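Long-range contacts in Alpha/beta hydrolase (Enterobacter asburiae, PDB 6KMO), which probably hydrolyses carboxylic ester bonds, as an esterase or lipase of the alpha/beta hydrolase superfamily: residues A[67-73]-A[119-124]; A[85-91]-A[131-137]. The protein carries 2 engineered substitutions. Residue numbers count along the deposited sequence, not the author numbering.

Both contacts lie on the same flank of the alpha/beta hydrolase domain, with centres about 12 Å apart. Contact 1 is at the surface. There, the loop leading into edge strand 71-80 rests on helix 115-129, and a salt-bridged arginine makes the hydrogen bond between the segments and many of the contacts. Contact 2 is buried. It pairs strands 83-92 and 132-136 inside the sheet through backbone hydrogen bonds and aliphatic side chains. The two are joined directly. Gln72 N lies 2.9 Å from Lys91 O, a probable hydrogen bond between neighbouring strands, and Ile122 CG2 packs 3.6 Å from Ala133 CB, where the helix meets the sheet.

Contact 1 (A[67-73]-A[119-124]); sequences KLPPAQV and ERLIRD
This is a surface contact between a proline-containing loop with the start of an edge strand, 67-73, and the helical segment 119-124. Helix 115-129 follows strand 99-105, leads to strand 132-136 and packs against the sheet, a beta-alpha-beta crossover of the alpha/beta hydrolase fold. Residues 67-70 are extended, with phi/psi near -104/132 at Leu68 and -72/154 at Pro69. Strand 71-73 and the helical segment cross at 120°, with a closest axis approach of 9.8 Å. The nearest CA pairs are Leu68 with Arg120 (5.5 Å) and Ala71 with Arg123 (6.3 Å). About 445 Å² is buried.

Arg123 has chi1 m and chi2 and chi3 t, so the side chain reaches out straight. Arg123 NH1 donates to Pro69 O at 2.8 Å, which holds the loop to the helix. Leu68 CB lies over one face of the guanidinium and Ala71 CB over the opposite face. A water bridges Arg123 NH1 (3.0 Å) and Ala71 O (3.2 Å). Glu119, one turn earlier, fixes the arginine by a salt bridge: Glu119 OE2 is 3.0 Å from Arg123 NE and 2.9 Å from Arg123 NH2. Apolar contacts lie alongside. Leu68 CD2 meets Arg120 CB at 3.7 Å, and Pro69 CG meets Arg123 CB at 3.9 Å. A second i to i+4 salt bridge joins Arg120 NH2 to Asp124 OD2 at 2.9 Å; the Arg120 guanidinium also bonds Asn313 and Gly310.

Around the contact, Gln72 pairs with Lys91 of strand 83-92, Arg123 and Ile122 touch Val90 of that strand, and Leu325 of helix 319-335 packs on Arg120, Leu121 and Asp124.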
ATOM      1  N   LYS A  67      12.996 -21.043  -2.025  1.00 14.93           N
ATOM      2  CA  LYS A  67      13.973 -20.511  -1.088  1.00 18.04           C
ATOM      3  C   LYS A  67      13.248 -19.815   0.057  1.00 14.57           C
ATOM      4  O   LYS A  67      12.374 -18.972  -0.172  1.00 18.26           O
ATOM      5  CB  LYS A  67      14.869 -19.510  -1.823  1.00 23.90           C
ATOM      6  CG  LYS A  67      15.864 -18.768  -0.932  1.00 38.60           C
ATOM      7  CD  LYS A  67      16.319 -17.445  -1.571  1.00 46.29           C
ATOM      8  CE  LYS A  67      17.750 -17.067  -1.179  1.00 52.86           C
ATOM      9  NZ  LYS A  67      18.436 -16.220  -2.204  1.00 52.53           N
ATOM     10  N   LEU A  68      13.600 -20.180   1.289  1.00 14.33           N
ATOM     11  CA  LEU A  68      12.988 -19.572   2.465  1.00 14.29           C
ATOM     12  C   LEU A  68      13.947 -18.577   3.083  1.00 15.41           C
ATOM     13  O   LEU A  68      15.132 -18.900   3.279  1.00 18.25           O
ATOM     14  CB  LEU A  68      12.649 -20.641   3.487  1.00 12.94           C
ATOM     15  CG  LEU A  68      11.614 -21.678   3.045  1.00 13.17           C
ATOM     16  CD1 LEU A  68      11.310 -22.637   4.154  1.00 14.29           C
ATOM     17  CD2 LEU A  68      10.326 -20.994   2.570  1.00 15.80           C
ATOM     18  N   PRO A  69      13.495 -17.370   3.407  1.00 10.59           N
ATOM     19  CA  PRO A  69      14.376 -16.433   4.098  1.00 11.46           C
ATOM     20  C   PRO A  69      14.599 -16.876   5.525  1.00 11.82           C
ATOM     21  O   PRO A  69      13.761 -17.581   6.116  1.00 10.57           O
ATOM     22  CB  PRO A  69      13.595 -15.107   4.031  1.00 12.91           C
ATOM     23  CG  PRO A  69      12.179 -15.540   4.042  1.00 12.18           C
ATOM     24  CD  PRO A  69      12.128 -16.837   3.250  1.00 12.17           C
ATOM     25  N   PRO A  70      15.723 -16.499   6.133  1.00 11.60           N
ATOM     26  CA  PRO A  70      16.037 -16.998   7.474  1.00 11.31           C
ATOM     27  C   PRO A  70      14.979 -16.639   8.515  1.00 11.05           C
ATOM     28  O   PRO A  70      14.514 -15.499   8.592  1.00 11.75           O
ATOM     29  CB  PRO A  70      17.379 -16.324   7.789  1.00 15.07           C
ATOM     30  CG  PRO A  70      17.982 -16.075   6.447  1.00 16.84           C
ATOM     31  CD  PRO A  70      16.838 -15.739   5.547  1.00 13.49           C
ATOM     32  N   ALA A  71      14.644 -17.626   9.342  1.00  9.69           N
ATOM     33  CA  ALA A  71      13.711 -17.484  10.452  1.00  9.14           C
ATOM     34  C   ALA A  71      13.836 -18.727  11.318  1.00 11.20           C
ATOM     35  O   ALA A  71      14.392 -19.744  10.889  1.00 15.42           O
ATOM     36  CB  ALA A  71      12.266 -17.347   9.955  1.00  9.29           C
ATOM     37  N   GLN A  72      13.302 -18.644  12.529  1.00  9.90           N
ATOM     38  CA  GLN A  72      13.238 -19.772  13.448  1.00 12.64           C
ATOM     39  C   GLN A  72      11.822 -20.337  13.458  1.00 11.07           C
ATOM     40  O   GLN A  72      10.854 -19.577  13.591  1.00 12.25           O
ATOM     41  CB  GLN A  72      13.529 -19.314  14.875  1.00 15.28           C
ATOM     42  CG  GLN A  72      14.850 -18.658  15.145  1.00 24.20           C
ATOM     43  CD  GLN A  72      14.917 -18.117  16.567  1.00 25.31           C
ATOM     44  OE1 GLN A  72      14.085 -18.453  17.415  1.00 26.94           O
ATOM     45  NE2 GLN A  72      15.909 -17.280  16.833  1.00 31.76           N
ATOM     46  N   VAL A  73      11.693 -21.653  13.357  1.00 10.16           N
ATOM     47  CA  VAL A  73      10.394 -22.318  13.366  1.00  9.84           C
ATOM     48  C   VAL A  73      10.356 -23.353  14.482  1.00 11.75           C
ATOM     49  O   VAL A  73      11.302 -24.147  14.640  1.00 12.69           O
ATOM     50  CB  VAL A  73      10.070 -22.966  12.010  1.00 11.28           C
ATOM     51  CG1 VAL A  73       8.715 -23.641  12.072  1.00 12.65           C
ATOM     52  CG2 VAL A  73      10.118 -21.928  10.898  1.00 11.57           C
ATOM     53  N   GLU A 119       4.660 -21.128   4.315  1.00  6.55           N
ATOM     54  CA  GLU A 119       5.818 -20.819   5.147  1.00  6.66           C
ATOM     55  C   GLU A 119       6.601 -19.610   4.646  1.00  6.63           C
ATOM     56  O   GLU A 119       7.030 -18.768   5.442  1.00  6.34           O
ATOM     57  CB  GLU A 119       6.730 -22.045   5.283  1.00  9.25           C
ATOM     58  CG  GLU A 119       7.919 -21.747   6.168  1.00  8.65           C
ATOM     59  CD  GLU A 119       8.701 -22.966   6.573  1.00  9.85           C
ATOM     60  OE1 GLU A 119       8.486 -24.041   5.966  1.00 11.52           O
ATOM     61  OE2 GLU A 119       9.510 -22.844   7.521  1.00 10.62           O
ATOM     62  N   ARG A 120       6.809 -19.490   3.336  1.00  6.79           N
ATOM     63  CA  ARG A 120       7.596 -18.366   2.844  1.00  5.90           C
ATOM     64  C   ARG A 120       6.903 -17.042   3.164  1.00  6.44           C
ATOM     65  O   ARG A 120       7.537 -16.088   3.644  1.00  6.63           O
ATOM     66  CB  ARG A 120       7.854 -18.521   1.351  1.00  6.67           C
ATOM     67  CG  ARG A 120       8.970 -17.616   0.840  1.00  5.87           C
ATOM     68  CD  ARG A 120       8.541 -16.840  -0.383  1.00  8.13           C
ATOM     69  NE  ARG A 120       7.720 -15.679  -0.034  1.00  7.18           N
ATOM     70  CZ  ARG A 120       6.494 -15.431  -0.481  1.00  7.66           C
ATOM     71  NH1 ARG A 120       5.824 -16.272  -1.253  1.00  7.82           N
ATOM     72  NH2 ARG A 120       5.932 -14.291  -0.124  1.00  7.80           N
ATOM     73  N   LEU A 121       5.597 -16.977   2.902  1.00  6.55           N
ATOM     74  CA  LEU A 121       4.807 -15.796   3.230  1.00  6.38           C
ATOM     75  C   LEU A 121       4.878 -15.484   4.715  1.00  6.00           C
ATOM     76  O   LEU A 121       5.069 -14.330   5.107  1.00  6.36           O
ATOM     77  CB  LEU A 121       3.356 -16.025   2.798  1.00  6.48           C
ATOM     78  CG  LEU A 121       2.301 -15.035   3.295  1.00  6.42           C
ATOM     79  CD1 LEU A 121       2.619 -13.595   2.878  1.00  7.17           C
ATOM     80  CD2 LEU A 121       0.915 -15.442   2.782  1.00  7.10           C
ATOM     81  N   ILE A 122       4.696 -16.499   5.563  1.00  5.97           N
ATOM     82  CA  ILE A 122       4.733 -16.266   7.003  1.00  6.00           C
ATOM     83  C   ILE A 122       6.092 -15.725   7.414  1.00  5.76           C
ATOM     84  O   ILE A 122       6.187 -14.765   8.183  1.00  6.88           O
ATOM     85  CB  ILE A 122       4.371 -17.547   7.771  1.00  6.55           C
ATOM     86  CG1 ILE A 122       2.927 -17.943   7.488  1.00  7.00           C
ATOM     87  CG2 ILE A 122       4.586 -17.335   9.256  1.00  6.59           C
ATOM     88  CD1 ILE A 122       2.616 -19.368   7.852  1.00  6.79           C
ATOM     89  N   ARG A 123       7.162 -16.346   6.925  1.00  7.07           N
ATOM     90  CA  ARG A 123       8.496 -15.866   7.265  1.00  6.74           C
ATOM     91  C   ARG A 123       8.703 -14.429   6.804  1.00  6.84           C
ATOM     92  O   ARG A 123       9.317 -13.624   7.519  1.00  7.20           O
ATOM     93  CB  ARG A 123       9.565 -16.783   6.659  1.00  7.49           C
ATOM     94  CG  ARG A 123       9.689 -18.146   7.335  1.00  8.45           C
ATOM     95  CD  ARG A 123      10.728 -18.975   6.615  1.00 10.27           C
ATOM     96  NE  ARG A 123      10.964 -20.277   7.223  1.00  9.09           N
ATOM     97  CZ  ARG A 123      12.170 -20.794   7.470  1.00 10.71           C
ATOM     98  NH1 ARG A 123      13.274 -20.107   7.227  1.00 11.98           N
ATOM     99  NH2 ARG A 123      12.247 -22.008   7.995  1.00 12.10           N
ATOM    100  N   ASP A 124       8.212 -14.079   5.613  1.00  6.49           N
ATOM    101  CA  ASP A 124       8.355 -12.704   5.141  1.00  7.27           C
ATOM    102  C   ASP A 124       7.670 -11.726   6.094  1.00  5.96           C
ATOM    103  O   ASP A 124       8.198 -10.644   6.376  1.00  8.13           O
ATOM    104  CB  ASP A 124       7.746 -12.549   3.742  1.00  7.52           C
ATOM    105  CG  ASP A 124       8.591 -13.120   2.638  1.00  9.23           C
ATOM    106  OD1 ASP A 124       9.789 -13.432   2.843  1.00  8.60           O
ATOM    107  OD2 ASP A 124       8.042 -13.263   1.519  1.00  8.58           O
TER
HETATM  108  O   HOH W   1      16.094 -20.510   8.289  1.00 26.23           O
HETATM  109  O   HOH W   2      14.886 -22.364  10.113  1.00 34.77           O

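Contact 2 (A[85-91]-A[131-137])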
ATOM      1  N   ILE A  85      -4.904 -28.697  19.321  1.00 16.86           N
ATOM      2  CA  ILE A  85      -4.712 -27.783  18.194  1.00 13.10           C
ATOM      3  C   ILE A  85      -3.209 -27.640  17.984  1.00 11.65           C
ATOM      4  O   ILE A  85      -2.497 -27.218  18.899  1.00 13.03           O
ATOM      5  CB  ILE A  85      -5.362 -26.415  18.451  1.00 11.59           C
ATOM      6  CG1 ILE A  85      -6.866 -26.561  18.700  1.00 16.45           C
ATOM      7  CG2 ILE A  85      -5.127 -25.498  17.260  1.00 12.21           C
ATOM      8  CD1 ILE A  85      -7.550 -25.258  19.108  1.00 19.29           C
ATOM      9  N   LYS A  86      -2.731 -27.982  16.786  1.00 11.08           N
ATOM     10  CA  LYS A  86      -1.322 -27.825  16.454  1.00 10.97           C
ATOM     11  C   LYS A  86      -1.012 -26.398  16.013  1.00  9.62           C
ATOM     12  O   LYS A  86      -1.709 -25.837  15.158  1.00 10.04           O
ATOM     13  CB  LYS A  86      -0.909 -28.780  15.349  1.00 13.21           C
ATOM     14  CG  LYS A  86       0.595 -28.903  15.211  1.00 25.58           C
ATOM     15  CD  LYS A  86       1.017 -29.627  13.933  1.00 37.55           C
ATOM     16  CE  LYS A  86       0.450 -31.049  13.851  1.00 41.64           C
ATOM     17  NZ  LYS A  86       1.439 -32.070  13.367  1.00 44.95           N
ATOM     18  N   LEU A  87       0.049 -25.826  16.579  1.00  9.71           N
ATOM     19  CA  LEU A  87       0.547 -24.504  16.238  1.00  7.39           C
ATOM     20  C   LEU A  87       1.942 -24.620  15.647  1.00 10.29           C
ATOM     21  O   LEU A  87       2.742 -25.472  16.049  1.00 10.20           O
ATOM     22  CB  LEU A  87       0.646 -23.618  17.473  1.00  8.67           C
ATOM     23  CG  LEU A  87      -0.590 -23.571  18.352  1.00  9.05           C
ATOM     24  CD1 LEU A  87      -0.357 -22.722  19.594  1.00 10.61           C
ATOM     25  CD2 LEU A  87      -1.800 -23.041  17.572  1.00 10.93           C
ATOM     26  N   LYS A  88       2.256 -23.744  14.700  1.00  7.77           N
ATOM     27  CA  LYS A  88       3.621 -23.547  14.240  1.00  7.92           C
ATOM     28  C   LYS A  88       3.991 -22.113  14.561  1.00  9.33           C
ATOM     29  O   LYS A  88       3.233 -21.195  14.235  1.00  9.02           O
ATOM     30  CB  LYS A  88       3.769 -23.812  12.740  1.00  9.13           C
ATOM     31  CG  LYS A  88       3.491 -25.261  12.335  1.00 12.16           C
ATOM     32  CD  LYS A  88       4.581 -26.200  12.830  1.00 18.26           C
ATOM     33  CE  LYS A  88       5.657 -26.361  11.797  1.00 23.04           C
ATOM     34  NZ  LYS A  88       6.556 -27.515  12.102  1.00 32.19           N
ATOM     35  N   ILE A  89       5.132 -21.909  15.212  1.00  8.15           N
ATOM     36  CA  ILE A  89       5.550 -20.605  15.705  1.00  8.23           C
ATOM     37  C   ILE A  89       6.780 -20.182  14.920  1.00  8.84           C
ATOM     38  O   ILE A  89       7.760 -20.930  14.838  1.00 10.25           O
ATOM     39  CB  ILE A  89       5.824 -20.635  17.216  1.00  9.82           C
ATOM     40  CG1 ILE A  89       4.570 -21.093  17.969  1.00 13.17           C
ATOM     41  CG2 ILE A  89       6.231 -19.270  17.730  1.00 10.50           C
ATOM     42  CD1 ILE A  89       4.672 -22.435  18.579  1.00 17.67           C
ATOM     43  N   VAL A  90       6.727 -19.007  14.313  1.00  7.83           N
ATOM     44  CA  VAL A  90       7.806 -18.510  13.466  1.00  7.12           C
ATOM     45  C   VAL A  90       8.302 -17.201  14.057  1.00  7.69           C
ATOM     46  O   VAL A  90       7.504 -16.306  14.357  1.00  8.47           O
ATOM     47  CB  VAL A  90       7.345 -18.328  12.009  1.00  7.79           C
ATOM     48  CG1 VAL A  90       8.505 -17.912  11.125  1.00  7.51           C
ATOM     49  CG2 VAL A  90       6.699 -19.608  11.478  1.00  7.51           C
ATOM     50  N   LYS A  91       9.611 -17.093  14.258  1.00  8.56           N
ATOM     51  CA  LYS A  91      10.227 -15.918  14.850  1.00  7.73           C
ATOM     52  C   LYS A  91      11.396 -15.453  14.002  1.00  8.42           C
ATOM     53  O   LYS A  91      11.951 -16.225  13.213  1.00 10.14           O
ATOM     54  CB  LYS A  91      10.728 -16.243  16.267  1.00 10.10           C
ATOM     55  CG  LYS A  91       9.644 -16.637  17.223  1.00  8.77           C
ATOM     56  CD  LYS A  91      10.211 -16.918  18.609  1.00  9.32           C
ATOM     57  CE  LYS A  91       9.124 -17.456  19.519  1.00 12.77           C
ATOM     58  NZ  LYS A  91       9.629 -17.693  20.910  1.00 13.11           N
ATOM     59  N   ALA A 131       7.740  -9.519  14.663  1.00  7.30           N
ATOM     60  CA  ALA A 131       6.837 -10.178  15.589  1.00  7.72           C
ATOM     61  C   ALA A 131       6.815 -11.676  15.317  1.00  8.11           C
ATOM     62  O   ALA A 131       7.119 -12.135  14.216  1.00  9.92           O
ATOM     63  CB  ALA A 131       5.426  -9.609  15.456  1.00  7.77           C
ATOM     64  N   ALA A 132       6.440 -12.446  16.332  1.00  6.93           N
ATOM     65  CA  ALA A 132       6.246 -13.872  16.150  1.00  6.79           C
ATOM     66  C   ALA A 132       4.914 -14.160  15.475  1.00  9.45           C
ATOM     67  O   ALA A 132       3.902 -13.523  15.780  1.00  9.88           O
ATOM     68  CB  ALA A 132       6.267 -14.593  17.499  1.00  8.34           C
ATOM     69  N   ALA A 133       4.917 -15.117  14.558  1.00  6.99           N
ATOM     70  CA  ALA A 133       3.692 -15.636  13.963  1.00  6.61           C
ATOM     71  C   ALA A 133       3.293 -16.933  14.643  1.00  6.38           C
ATOM     72  O   ALA A 133       4.137 -17.800  14.891  1.00  7.33           O
ATOM     73  CB  ALA A 133       3.882 -15.911  12.470  1.00  8.21           C
ATOM     74  N   VAL A 134       2.009 -17.088  14.905  1.00  6.21           N
ATOM     75  CA  VAL A 134       1.455 -18.323  15.450  1.00  6.72           C
ATOM     76  C   VAL A 134       0.461 -18.867  14.428  1.00  6.56           C
ATOM     77  O   VAL A 134      -0.719 -18.482  14.406  1.00  6.71           O
ATOM     78  CB  VAL A 134       0.809 -18.131  16.824  1.00  7.02           C
ATOM     79  CG1 VAL A 134       0.337 -19.469  17.383  1.00  7.01           C
ATOM     80  CG2 VAL A 134       1.784 -17.433  17.771  1.00  8.39           C
ATOM     81  N   TYR A 135       0.944 -19.750  13.564  1.00  6.72           N
ATOM     82  CA  TYR A 135       0.106 -20.441  12.591  1.00  5.92           C
ATOM     83  C   TYR A 135      -0.774 -21.449  13.307  1.00  7.04           C
ATOM     84  O   TYR A 135      -0.291 -22.199  14.156  1.00  6.96           O
ATOM     85  CB  TYR A 135       1.018 -21.153  11.558  1.00  6.72           C
ATOM     86  CG  TYR A 135       0.320 -22.216  10.748  1.00  6.78           C
ATOM     87  CD1 TYR A 135      -0.167 -21.943   9.486  1.00  6.64           C
ATOM     88  CD2 TYR A 135       0.125 -23.491  11.255  1.00  7.55           C
ATOM     89  CE1 TYR A 135      -0.845 -22.898   8.748  1.00  6.93           C
ATOM     90  CE2 TYR A 135      -0.565 -24.445  10.533  1.00  6.38           C
ATOM     91  CZ  TYR A 135      -1.045 -24.143   9.285  1.00  7.51           C
ATOM     92  OH  TYR A 135      -1.754 -25.075   8.576  1.00  8.41           O
ATOM     93  N   VAL A 136      -2.063 -21.496  12.964  1.00  5.65           N
ATOM     94  CA  VAL A 136      -3.026 -22.430  13.549  1.00  5.93           C
ATOM     95  C   VAL A 136      -3.378 -23.499  12.512  1.00  7.30           C
ATOM     96  O   VAL A 136      -3.862 -23.190  11.419  1.00  7.06           O
ATOM     97  CB  VAL A 136      -4.299 -21.696  14.007  1.00  7.11           C
ATOM     98  CG1 VAL A 136      -5.312 -22.682  14.606  1.00  8.89           C
ATOM     99  CG2 VAL A 136      -3.958 -20.626  15.013  1.00  7.78           C
ATOM    100  N   ASP A 137      -3.179 -24.772  12.860  1.00  7.79           N
ATOM    101  CA  ASP A 137      -3.454 -25.869  11.922  1.00  7.07           C
ATOM    102  C   ASP A 137      -4.926 -26.279  12.014  1.00  8.06           C
ATOM    103  O   ASP A 137      -5.292 -27.307  12.563  1.00  9.89           O
ATOM    104  CB  ASP A 137      -2.526 -27.053  12.193  1.00  8.22           C
ATOM    105  CG  ASP A 137      -2.309 -27.937  10.968  1.00 13.52           C
ATOM    106  OD1 ASP A 137      -2.204 -27.432   9.819  1.00 11.97           O
ATOM    107  OD2 ASP A 137      -2.193 -29.173  11.157  1.00 18.32           O
TER
HETATM  108  O   HOH W   3      -4.600 -28.863  14.810  1.00 19.09           O
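Strands 85-91 and 132-136 run antiparallel, and five backbone hydrogen bonds join the two segments. Lys88 N donates to Tyr135 O (3.0 Å) and Tyr135 N returns to Lys88 O (2.8 Å). Val90 and Ala133 make the same reciprocal pair, both bonds at 2.9 Å. Asp137 N to Lys86 O, also 2.9 Å, continues the pattern. Past it, a water accepts from Lys86 N (2.9 Å) and donates to Asp137 O (2.8 Å).

Leu87-Val136 and Ile89-Val134 are non-hydrogen-bonded pairs. The backbone of Leu87 and Ile89 bonds instead to Lys76 and Ser74 of strand 71-80. Such an antiparallel strand next to the first of the parallel strands is usual in the alpha/beta hydrolase sheet; across the sheet, 132-136 lies between 83-92 and 99-105, and runs parallel to the latter. CA-H...O contacts add to the pairing: Leu87 CA to Tyr135 O and Ile89 CA to Ala133 O are both 3.2 Å.

Leu87 packs on Val134 (CD1 to CG1, 4.0 Å) on one face. On the other, Lys88 CB meets Tyr135 CD2 at 3.9 Å. Tyr135 OH donates to Asp137 OD1 at 2.7 Å, while its ring meets Phe115 edge-to-face. Lys91 NZ bonds Ile167 O.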